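Local structure of xylan esterase, putative, AXE2C (Cellvibrio japonicus, 2WAA) at residues A[154-159]-A[312-317]. The protein removes acetyl groups from acetylated xylan and glucomannan during breakdown of plant cell wall polysaccharides. Numbering follows the deposited sequence.
Sequences EDKNTR and NSDAHP. With ACT (acetate ion), chain C.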
loop_
_atom_site.group_PDB
_atom_site.type_symbol
_atom_site.label_atom_id
_atom_site.label_comp_id
_atom_site.label_asym_id
_atom_site.label_seq_id
_atom_site.Cartn_x
_atom_site.Cartn_y
_atom_site.Cartn_z
ATOM N N GLU A 154 -21.058 11.354 7.510
ATOM C CA GLU A 154 -20.827 9.978 7.940
ATOM C C GLU A 154 -19.872 9.866 9.141
ATOM O O GLU A 154 -18.988 10.695 9.288
ATOM C CB GLU A 154 -20.174 9.174 6.794
ATOM C CG GLU A 154 -21.058 8.876 5.689
ATOM C CD GLU A 154 -20.400 8.043 4.616
ATOM O OE1 GLU A 154 -19.199 7.590 4.769
ATOM O OE2 GLU A 154 -21.091 7.849 3.604
ATOM N N ASP A 155 -20.066 8.845 9.968
ATOM C CA ASP A 155 -19.077 8.441 10.961
ATOM C C ASP A 155 -17.989 7.722 10.180
ATOM O O ASP A 155 -18.298 6.917 9.303
ATOM C CB ASP A 155 -19.667 7.483 11.983
ATOM C CG ASP A 155 -20.722 8.139 12.878
ATOM O OD1 ASP A 155 -20.597 9.354 13.171
ATOM O OD2 ASP A 155 -21.673 7.422 13.274
ATOM N N LYS A 156 -16.736 8.071 10.439
ATOM C CA LYS A 156 -15.623 7.369 9.807
ATOM C C LYS A 156 -15.842 5.856 9.926
ATOM O O LYS A 156 -16.243 5.336 10.994
ATOM C CB LYS A 156 -14.322 7.763 10.499
ATOM C CG LYS A 156 -13.062 7.269 9.845
ATOM C CD LYS A 156 -11.921 7.557 10.796
ATOM C CE LYS A 156 -10.860 8.186 10.084
ATOM N NZ LYS A 156 -9.981 8.968 11.000
ATOM N N ASN A 157 -15.578 5.136 8.844
ATOM C CA ASN A 157 -15.632 3.697 8.883
ATOM C C ASN A 157 -14.661 3.167 7.809
ATOM O O ASN A 157 -14.051 3.962 7.112
ATOM C CB ASN A 157 -17.069 3.240 8.639
ATOM C CG ASN A 157 -17.536 3.532 7.215
ATOM O OD1 ASN A 157 -17.328 2.712 6.332
ATOM N ND2 ASN A 157 -18.196 4.664 7.003
ATOM N N THR A 158 -14.496 1.852 7.699
ATOM C CA THR A 158 -13.400 1.336 6.886
ATOM C C THR A 158 -13.616 1.595 5.382
ATOM O O THR A 158 -12.666 1.485 4.594
ATOM C CB THR A 158 -13.124 -0.176 7.104
ATOM O OG1 THR A 158 -14.348 -0.903 6.909
ATOM C CG2 THR A 158 -12.626 -0.394 8.539
ATOM N N ARG A 159 -14.833 1.985 4.981
ATOM C CA ARG A 159 -15.087 2.403 3.605
ATOM C C ARG A 159 -14.347 3.683 3.216
ATOM O O ARG A 159 -14.070 3.918 2.039
ATOM C CB ARG A 159 -16.610 2.582 3.373
ATOM C CG ARG A 159 -16.962 2.646 1.865
ATOM C CD ARG A 159 -18.327 3.328 1.655
ATOM N NE ARG A 159 -18.320 4.656 2.293
ATOM C CZ ARG A 159 -17.659 5.713 1.844
ATOM N NH1 ARG A 159 -16.964 5.647 0.729
ATOM N NH2 ARG A 159 -17.696 6.874 2.529
ATOM N N ASN A 312 -12.666 19.903 7.705
ATOM C CA ASN A 312 -13.329 19.975 8.989
ATOM C C ASN A 312 -13.651 18.618 9.556
ATOM O O ASN A 312 -13.523 18.432 10.760
ATOM C CB ASN A 312 -14.600 20.824 8.895
ATOM C CG ASN A 312 -14.283 22.286 8.758
ATOM O OD1 ASN A 312 -13.214 22.737 9.194
ATOM N ND2 ASN A 312 -15.187 23.044 8.122
ATOM N N SER A 313 -14.007 17.662 8.695
ATOM C CA SER A 313 -14.399 16.323 9.172
ATOM C C SER A 313 -13.261 15.419 9.643
ATOM O O SER A 313 -13.504 14.499 10.412
ATOM C CB SER A 313 -15.205 15.573 8.118
ATOM O OG SER A 313 -14.498 15.481 6.887
ATOM N N ASP A 314 -12.038 15.632 9.149
ATOM C CA ASP A 314 -10.926 14.732 9.498
ATOM C C ASP A 314 -9.616 15.421 9.101
ATOM O O ASP A 314 -9.511 15.978 8.009
ATOM C CB ASP A 314 -11.147 13.409 8.771
ATOM C CG ASP A 314 -10.299 12.268 9.323
ATOM O OD1 ASP A 314 -9.074 12.426 9.297
ATOM O OD2 ASP A 314 -10.849 11.224 9.789
ATOM N N ALA A 315 -8.638 15.425 10.001
ATOM C CA ALA A 315 -7.333 16.052 9.716
ATOM C C ALA A 315 -6.499 15.271 8.708
ATOM O O ALA A 315 -5.525 15.803 8.199
ATOM C CB ALA A 315 -6.526 16.226 11.007
ATOM N N HIS A 316 -6.855 14.007 8.404
ATOM C CA HIS A 316 -6.080 13.273 7.400
ATOM C C HIS A 316 -6.236 13.976 6.060
ATOM O O HIS A 316 -7.313 14.489 5.758
ATOM C CB HIS A 316 -6.574 11.824 7.246
ATOM C CG HIS A 316 -6.141 10.925 8.359
ATOM N ND1 HIS A 316 -6.862 10.806 9.522
ATOM C CD2 HIS A 316 -5.079 10.087 8.479
ATOM C CE1 HIS A 316 -6.252 9.948 10.331
ATOM N NE2 HIS A 316 -5.162 9.502 9.722
ATOM N N PRO A 317 -5.176 13.991 5.230
ATOM C CA PRO A 317 -5.281 14.664 3.946
ATOM C C PRO A 317 -6.480 14.160 3.125
ATOM O O PRO A 317 -6.766 12.936 3.091
ATOM C CB PRO A 317 -3.941 14.336 3.268
ATOM C CG PRO A 317 -2.948 14.288 4.452
ATOM C CD PRO A 317 -3.772 13.624 5.565
HETATM C C ACT C . -1.799 8.249 11.191
HETATM O O ACT C . -2.951 8.322 11.747
HETATM O OXT ACT C . -1.327 7.094 11.078
HETATM C CH3 ACT C . -1.036 9.445 10.689
#
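A single salt bridge between K156 and D314 joins two surface loops at the active site of the SGNH-type esterase domain, with little else touching between them. The lysine chain runs out with CG anti to the backbone N (chi1 -172°), bends at chi3 and meets the aspartate side chain at about a right angle. K156 NZ donates to D314 OD2 at 2.7 Å on the syn lone pair of that oxygen; E146 forms a second salt bridge with the same ammonium group. K156 NZ also approaches the H316 ring obliquely, 3.9 Å from H316 ND1.

While OD2 takes the lysine, D314 OD1 accepts from ND1 of H316 at 2.8 Å, syn and in the ring plane, and from the backbone N of H316 at 2.9 Å through its anti lone pair, closing an Asx turn. The bond to the backbone N anchors the carboxylate, and the one to ND1 orients the ring. D314 and H316 are the inferred charge-relay pair, next to S141, the inferred nucleophile, and H316 NE2 donates to the acetate O at 3.2 Å. The acetate is also bound by the backbone N atoms of S141 and G186 and by N236, consistent with an occupied oxyanion hole.

Segment 154-159 belongs to the loop between strand 133-139 and helix 167-174, whereas 312-317 lies in the loop that leads from strand 300-302, at one edge of the parallel sheet, to helix 319-337.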